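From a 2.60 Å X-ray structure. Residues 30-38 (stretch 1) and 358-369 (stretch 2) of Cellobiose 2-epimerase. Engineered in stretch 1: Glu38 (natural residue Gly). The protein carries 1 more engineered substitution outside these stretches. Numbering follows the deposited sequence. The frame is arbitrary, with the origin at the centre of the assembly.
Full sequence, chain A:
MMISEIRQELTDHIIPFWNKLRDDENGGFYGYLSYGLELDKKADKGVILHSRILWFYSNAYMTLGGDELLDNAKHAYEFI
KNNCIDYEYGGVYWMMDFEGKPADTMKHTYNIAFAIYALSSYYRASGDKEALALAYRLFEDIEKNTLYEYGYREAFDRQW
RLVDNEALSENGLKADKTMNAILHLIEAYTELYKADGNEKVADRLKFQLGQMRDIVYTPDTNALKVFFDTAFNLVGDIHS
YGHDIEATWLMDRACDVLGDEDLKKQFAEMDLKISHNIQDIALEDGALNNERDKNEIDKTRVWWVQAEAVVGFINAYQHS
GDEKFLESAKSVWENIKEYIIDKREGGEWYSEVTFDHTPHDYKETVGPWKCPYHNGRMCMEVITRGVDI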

ATOM      1  N   TYR A  30       7.579   0.813  17.646  1.00 38.76           N
ATOM      2  CA  TYR A  30       6.599   1.614  18.380  1.00 44.74           C
ATOM      3  C   TYR A  30       5.382   1.958  17.492  1.00 41.24           C
ATOM      4  O   TYR A  30       5.511   2.159  16.274  1.00 38.34           O
ATOM      5  CB  TYR A  30       7.241   2.884  18.967  1.00 44.76           C
ATOM      6  CG  TYR A  30       8.511   2.650  19.773  1.00 48.48           C
ATOM      7  CD1 TYR A  30       8.508   1.830  20.897  1.00 47.35           C
ATOM      8  CD2 TYR A  30       9.713   3.268  19.416  1.00 48.02           C
ATOM      9  CE1 TYR A  30       9.660   1.625  21.637  1.00 48.28           C
ATOM     10  CE2 TYR A  30      10.870   3.063  20.147  1.00 46.09           C
ATOM     11  CZ  TYR A  30      10.835   2.244  21.258  1.00 49.60           C
ATOM     12  OH  TYR A  30      11.985   2.039  21.986  1.00 56.95           O
ATOM     13  N   GLY A  31       4.207   2.005  18.108  1.00 34.21           N
ATOM     14  CA  GLY A  31       2.969   2.090  17.366  1.00 36.97           C
ATOM     15  C   GLY A  31       2.452   3.491  17.082  1.00 46.07           C
ATOM     16  O   GLY A  31       1.570   3.657  16.234  1.00 43.25           O
ATOM     17  N   TYR A  32       2.978   4.505  17.767  1.00 42.51           N
ATOM     18  CA  TYR A  32       2.405   5.840  17.631  1.00 41.64           C
ATOM     19  C   TYR A  32       3.405   6.979  17.825  1.00 47.78           C
ATOM     20  O   TYR A  32       4.071   7.086  18.865  1.00 46.04           O
ATOM     21  CB  TYR A  32       1.195   5.999  18.565  1.00 41.08           C
ATOM     22  CG  TYR A  32       0.464   7.316  18.423  1.00 44.70           C
ATOM     23  CD1 TYR A  32      -0.605   7.457  17.539  1.00 46.06           C
ATOM     24  CD2 TYR A  32       0.833   8.422  19.185  1.00 47.45           C
ATOM     25  CE1 TYR A  32      -1.281   8.674  17.411  1.00 49.82           C
ATOM     26  CE2 TYR A  32       0.176   9.635  19.059  1.00 50.00           C
ATOM     27  CZ  TYR A  32      -0.880   9.760  18.169  1.00 51.50           C
ATOM     28  OH  TYR A  32      -1.533  10.974  18.059  1.00 55.32           O
ATOM     29  N   LEU A  33       3.510   7.815  16.797  1.00 46.09           N
ATOM     30  CA  LEU A  33       4.230   9.079  16.883  1.00 42.90           C
ATOM     31  C   LEU A  33       3.274  10.193  16.459  1.00 42.43           C
ATOM     32  O   LEU A  33       2.908  10.296  15.274  1.00 38.71           O
ATOM     33  CB  LEU A  33       5.463   9.077  15.977  1.00 39.60           C
ATOM     34  CG  LEU A  33       6.270  10.387  15.990  1.00 41.30           C
ATOM     35  CD1 LEU A  33       6.996  10.569  17.319  1.00 37.86           C
ATOM     36  CD2 LEU A  33       7.254  10.470  14.834  1.00 38.07           C
ATOM     37  N   SER A  34       2.865  11.014  17.424  1.00 43.37           N
ATOM     38  CA  SER A  34       1.922  12.115  17.176  1.00 42.94           C
ATOM     39  C   SER A  34       2.428  13.169  16.179  1.00 40.84           C
ATOM     40  O   SER A  34       3.623  13.226  15.844  1.00 40.27           O
ATOM     41  CB  SER A  34       1.561  12.806  18.493  1.00 41.61           C
ATOM     42  OG  SER A  34       2.585  13.709  18.901  1.00 39.49           O
ATOM     43  N   TYR A  35       1.501  14.006  15.717  1.00 43.58           N
ATOM     44  CA  TYR A  35       1.827  15.143  14.858  1.00 40.93           C
ATOM     45  C   TYR A  35       2.888  16.034  15.504  1.00 42.67           C
ATOM     46  O   TYR A  35       3.844  16.450  14.840  1.00 39.12           O
ATOM     47  CB  TYR A  35       0.578  15.969  14.564  1.00 36.65           C
ATOM     48  CG  TYR A  35       0.892  17.313  13.937  1.00 43.63           C
ATOM     49  CD1 TYR A  35       1.009  17.447  12.546  1.00 38.34           C
ATOM     50  CD2 TYR A  35       1.071  18.447  14.726  1.00 38.07           C
ATOM     51  CE1 TYR A  35       1.294  18.658  11.956  1.00 35.75           C
ATOM     52  CE2 TYR A  35       1.366  19.674  14.147  1.00 40.80           C
ATOM     53  CZ  TYR A  35       1.475  19.779  12.758  1.00 45.75           C
ATOM     54  OH  TYR A  35       1.764  20.999  12.172  1.00 48.29           O
ATOM     55  N   GLY A  36       2.706  16.324  16.796  1.00 41.03           N
ATOM     56  CA  GLY A  36       3.669  17.096  17.567  1.00 40.28           C
ATOM     57  C   GLY A  36       4.956  16.347  17.915  1.00 42.81           C
ATOM     58  O   GLY A  36       5.778  16.822  18.707  1.00 44.47           O
ATOM     59  N   LEU A  37       5.124  15.175  17.315  1.00 40.52           N
ATOM     60  CA  LEU A  37       6.338  14.365  17.446  1.00 47.32           C
ATOM     61  C   LEU A  37       6.569  13.813  18.856  1.00 43.60           C
ATOM     62  O   LEU A  37       7.700  13.526  19.233  1.00 40.91           O
ATOM     63  CB  LEU A  37       7.576  15.113  16.922  1.00 41.88           C
ATOM     64  CG  LEU A  37       7.495  15.585  15.465  1.00 45.97           C
ATOM     65  CD1 LEU A  37       8.792  16.236  15.027  1.00 42.24           C
ATOM     66  CD2 LEU A  37       7.136  14.427  14.526  1.00 42.96           C
ATOM     67  N   GLU A  38       5.483  13.671  19.614  1.00 44.10           N
ATOM     68  CA  GLU A  38       5.495  12.979  20.902  1.00 49.04           C
ATOM     69  C   GLU A  38       5.262  11.474  20.680  1.00 52.05           C
ATOM     70  O   GLU A  38       4.264  11.067  20.075  1.00 52.86           O
ATOM     71  CB  GLU A  38       4.419  13.566  21.833  1.00 47.25           C
ATOM     72  CG  GLU A  38       4.916  14.011  23.212  1.00 59.55           C
ATOM     73  CD  GLU A  38       4.786  12.912  24.290  1.00 85.59           C
ATOM     74  OE1 GLU A  38       5.700  12.036  24.387  1.00 81.81           O
ATOM     75  OE2 GLU A  38       3.770  12.922  25.048  1.00 81.65           O
ATOM     76  N   THR A 358      -1.074  24.178   4.586  1.00 41.46           N
ATOM     77  CA  THR A 358      -0.894  24.057   6.014  1.00 41.68           C
ATOM     78  C   THR A 358      -1.270  22.655   6.480  1.00 42.55           C
ATOM     79  O   THR A 358      -2.299  22.112   6.080  1.00 40.21           O
ATOM     80  CB  THR A 358      -1.535  25.240   6.807  1.00 40.18           C
ATOM     81  OG1 THR A 358      -2.491  24.764   7.758  1.00 34.67           O
ATOM     82  CG2 THR A 358      -2.158  26.249   5.871  1.00 36.73           C
ATOM     83  N   PRO A 359      -0.386  22.045   7.282  1.00 40.91           N
ATOM     84  CA  PRO A 359      -0.528  20.650   7.712  1.00 41.71           C
ATOM     85  C   PRO A 359      -1.715  20.508   8.640  1.00 42.02           C
ATOM     86  O   PRO A 359      -1.978  21.434   9.396  1.00 41.99           O
ATOM     87  CB  PRO A 359       0.789  20.374   8.474  1.00 40.31           C
ATOM     88  CG  PRO A 359       1.756  21.401   7.964  1.00 37.74           C
ATOM     89  CD  PRO A 359       0.901  22.626   7.699  1.00 39.02           C
ATOM     90  N   HIS A 360      -2.416  19.379   8.559  1.00 45.35           N
ATOM     91  CA  HIS A 360      -3.472  19.035   9.500  1.00 39.62           C
ATOM     92  C   HIS A 360      -2.795  18.591  10.772  1.00 43.11           C
ATOM     93  O   HIS A 360      -2.234  17.503  10.836  1.00 46.12           O
ATOM     94  CB  HIS A 360      -4.318  17.874   8.980  1.00 42.45           C
ATOM     95  CG  HIS A 360      -5.278  18.246   7.897  1.00 43.18           C
ATOM     96  ND1 HIS A 360      -6.059  17.311   7.250  1.00 42.95           N
ATOM     97  CD2 HIS A 360      -5.598  19.443   7.350  1.00 44.23           C
ATOM     98  CE1 HIS A 360      -6.815  17.915   6.352  1.00 42.76           C
ATOM     99  NE2 HIS A 360      -6.555  19.211   6.391  1.00 42.29           N
ATOM    100  N   ASP A 361      -2.862  19.424  11.795  1.00 44.57           N
ATOM    101  CA  ASP A 361      -2.149  19.155  13.036  1.00 42.45           C
ATOM    102  C   ASP A 361      -2.813  18.064  13.872  1.00 39.88           C
ATOM    103  O   ASP A 361      -2.419  17.829  15.013  1.00 43.94           O
ATOM    104  CB  ASP A 361      -1.983  20.455  13.849  1.00 48.14           C
ATOM    105  CG  ASP A 361      -3.306  20.960  14.474  1.00 53.72           C
ATOM    106  OD1 ASP A 361      -3.226  21.807  15.393  1.00 57.62           O
ATOM    107  OD2 ASP A 361      -4.409  20.516  14.069  1.00 46.64           O
ATOM    108  N   TYR A 362      -3.821  17.407  13.313  1.00 36.48           N
ATOM    109  CA  TYR A 362      -4.495  16.330  14.036  1.00 42.98           C
ATOM    110  C   TYR A 362      -4.231  14.936  13.454  1.00 40.55           C
ATOM    111  O   TYR A 362      -4.841  13.956  13.880  1.00 40.22           O
ATOM    112  CB  TYR A 362      -6.002  16.588  14.109  1.00 35.97           C
ATOM    113  CG  TYR A 362      -6.654  16.811  12.763  1.00 40.08           C
ATOM    114  CD1 TYR A 362      -6.749  18.087  12.212  1.00 42.46           C
ATOM    115  CD2 TYR A 362      -7.177  15.750  12.043  1.00 40.45           C
ATOM    116  CE1 TYR A 362      -7.354  18.292  10.975  1.00 43.18           C
ATOM    117  CE2 TYR A 362      -7.778  15.940  10.812  1.00 35.26           C
ATOM    118  CZ  TYR A 362      -7.869  17.205  10.279  1.00 43.89           C
ATOM    119  OH  TYR A 362      -8.483  17.384   9.050  1.00 52.46           O
ATOM    120  N   LYS A 363      -3.340  14.858  12.472  1.00 41.23           N
ATOM    121  CA  LYS A 363      -2.980  13.582  11.862  1.00 41.86           C
ATOM    122  C   LYS A 363      -1.602  13.177  12.370  1.00 40.92           C
ATOM    123  O   LYS A 363      -0.648  13.948  12.255  1.00 46.60           O
ATOM    124  CB  LYS A 363      -2.973  13.681  10.328  1.00 38.36           C
ATOM    125  CG  LYS A 363      -4.319  13.973   9.689  1.00 37.86           C
ATOM    126  CD  LYS A 363      -5.381  13.009  10.151  1.00 41.49           C
ATOM    127  CE  LYS A 363      -5.287  11.665   9.432  1.00 44.90           C
ATOM    128  NZ  LYS A 363      -6.496  10.830   9.734  1.00 41.46           N
ATOM    129  N   GLU A 364      -1.497  11.977  12.930  1.00 40.77           N
ATOM    130  CA  GLU A 364      -0.235  11.505  13.508  1.00 41.46           C
ATOM    131  C   GLU A 364       0.863  11.300  12.461  1.00 42.68           C
ATOM    132  O   GLU A 364       0.575  11.088  11.274  1.00 41.30           O
ATOM    133  CB  GLU A 364      -0.448  10.202  14.281  1.00 38.43           C
ATOM    134  CG  GLU A 364      -1.906   9.919  14.602  1.00 57.60           C
ATOM    135  CD  GLU A 364      -2.599   9.136  13.507  1.00 55.86           C
ATOM    136  OE1 GLU A 364      -3.559   9.667  12.890  1.00 56.15           O
ATOM    137  OE2 GLU A 364      -2.172   7.988  13.266  1.00 54.61           O
ATOM    138  N   THR A 365       2.117  11.351  12.912  1.00 35.80           N
ATOM    139  CA  THR A 365       3.268  11.106  12.043  1.00 40.52           C
ATOM    140  C   THR A 365       3.435   9.604  11.774  1.00 37.09           C
ATOM    141  O   THR A 365       3.801   9.187  10.682  1.00 29.42           O
ATOM    142  CB  THR A 365       4.552  11.648  12.682  1.00 36.59           C
ATOM    143  OG1 THR A 365       4.335  12.997  13.100  1.00 43.55           O
ATOM    144  CG2 THR A 365       5.693  11.639  11.692  1.00 40.53           C
ATOM    145  N   VAL A 366       3.149   8.808  12.796  1.00 35.72           N
ATOM    146  CA  VAL A 366       3.201   7.362  12.693  1.00 36.28           C
ATOM    147  C   VAL A 366       2.050   6.766  13.480  1.00 39.84           C
ATOM    148  O   VAL A 366       1.823   7.138  14.635  1.00 42.11           O
ATOM    149  CB  VAL A 366       4.499   6.784  13.288  1.00 39.24           C
ATOM    150  CG1 VAL A 366       4.487   5.263  13.171  1.00 35.60           C
ATOM    151  CG2 VAL A 366       5.724   7.372  12.612  1.00 31.36           C
ATOM    152  N   GLY A 367       1.336   5.829  12.863  1.00 41.80           N
ATOM    153  CA  GLY A 367       0.260   5.119  13.533  1.00 33.76           C
ATOM    154  C   GLY A 367      -0.182   3.914  12.729  1.00 38.10           C
ATOM    155  O   GLY A 367       0.480   3.523  11.762  1.00 38.37           O
ATOM    156  N   PRO A 368      -1.325   3.323  13.106  1.00 40.05           N
ATOM    157  CA  PRO A 368      -1.807   2.115  12.427  1.00 37.69           C
ATOM    158  C   PRO A 368      -1.959   2.305  10.922  1.00 32.27           C
ATOM    159  O   PRO A 368      -1.775   1.351  10.179  1.00 42.54           O
ATOM    160  CB  PRO A 368      -3.173   1.867  13.085  1.00 34.58           C
ATOM    161  CG  PRO A 368      -3.073   2.530  14.399  1.00 35.88           C
ATOM    162  CD  PRO A 368      -2.268   3.773  14.143  1.00 34.34           C
ATOM    163  N   TRP A 369      -2.251   3.519  10.479  1.00 39.52           N
ATOM    164  CA  TRP A 369      -2.453   3.768   9.053  1.00 45.08           C
ATOM    165  C   TRP A 369      -1.355   4.576   8.339  1.00 44.69           C
ATOM    166  O   TRP A 369      -1.443   4.808   7.135  1.00 49.76           O
ATOM    167  CB  TRP A 369      -3.828   4.378   8.806  1.00 39.45           C
ATOM    168  CG  TRP A 369      -4.922   3.379   8.864  1.00 48.92           C
ATOM    169  CD1 TRP A 369      -5.827   3.219   9.873  1.00 53.51           C
ATOM    170  CD2 TRP A 369      -5.237   2.380   7.874  1.00 58.58           C
ATOM    171  NE1 TRP A 369      -6.700   2.195   9.569  1.00 62.89           N
ATOM    172  CE2 TRP A 369      -6.359   1.663   8.352  1.00 63.67           C
ATOM    173  CE3 TRP A 369      -4.685   2.030   6.627  1.00 55.19           C
ATOM    174  CZ2 TRP A 369      -6.941   0.609   7.626  1.00 65.85           C
ATOM    175  CZ3 TRP A 369      -5.265   0.977   5.907  1.00 55.71           C
ATOM    176  CH2 TRP A 369      -6.382   0.282   6.412  1.00 60.61           C
TER

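The contact between these two stretches of cellobiose 2-epimerase, far apart in sequence, shows how a single antiparallel bridge can anchor a contact that side chains then extend along the backbone. Neither segment forms a regular strand, yet Leu33 and Val366 pair as residues of a sheet do, with their CA atoms 4.6 Å apart. Leu33 N donates to Val366 O at 2.8 Å, and Val366 N returns the bond to Leu33 O at 2.9 Å; N-H...O angles of 163° and 162° make both nearly straight. Leu33 O also receives a weak bond from Thr365 N, for although the two atoms are only 2.7 Å apart, the angle at the hydrogen is 126°. One carbonyl thus faces two successive amides, but only one of them is well aligned with it.

Polar pairing of this kind is commonly reinforced by CA-H...O contacts, and two occur here. Tyr32 CA lies 3.3 Å from Val366 O, the same oxygen that accepts from Leu33 N, while Gly367 CA lies 3.3 Å from Gly31 O with an angle of 168° at the hydrogen. The lack of a side chain at Gly367 matters within its own stretch, because a CB built there would stand 2.4 Å from Glu364 OE2, a clash.

Around the bridge, apolar packing adds to the hydrogen bonds. The CA-to-CB bond of Val366 points toward the other stretch, and its CB meets Leu33 CB at 3.7 Å. Thr365 also points toward its partner and serves in two ways: its CB packs 3.6 Å from Leu33 CD2, and its OG1 donates to Ser34 O at 2.8 Å. That carbonyl has a second duty, accepting from Leu37 N at 2.9 Å in the type I turn that runs from Ser34 to Leu37. The threonine hydroxyl therefore ties the second stretch directly to the turn of the first. Leu37 CD2 comes within 3.5 Å of the same OG1. On Tyr32, CA-to-CB points away, but the end of the side chain comes nearer, bringing CE1 to 3.1 Å from Glu364 CG, a close approach that is oblique to the ring.

Tyr35 has the largest covered area of any residue in the contact, 120 Å², and it illustrates how an aromatic ring can use both face and edge. Asp361 CA sits 3.4 Å from the ring centroid and just 2° off the normal, so its CH-pi contact is almost ideally centred; Asp361 CB lies over that face as well, 3.5 Å from Tyr35 CE2. Near the ring plane, at the edge, Pro359 CB packs 3.9 Å from Tyr35 CE1. Closer to the backbone, Tyr35 CB reaches Lys363 O at 3.3 Å. Since Asp361 belongs to the type I turn from His360 to Lys363, the ring rests against a turn, while its own residue lies in the Ser34 to Leu37 turn. Altogether the two stretches bury 575 Å² between them, summed over both sides.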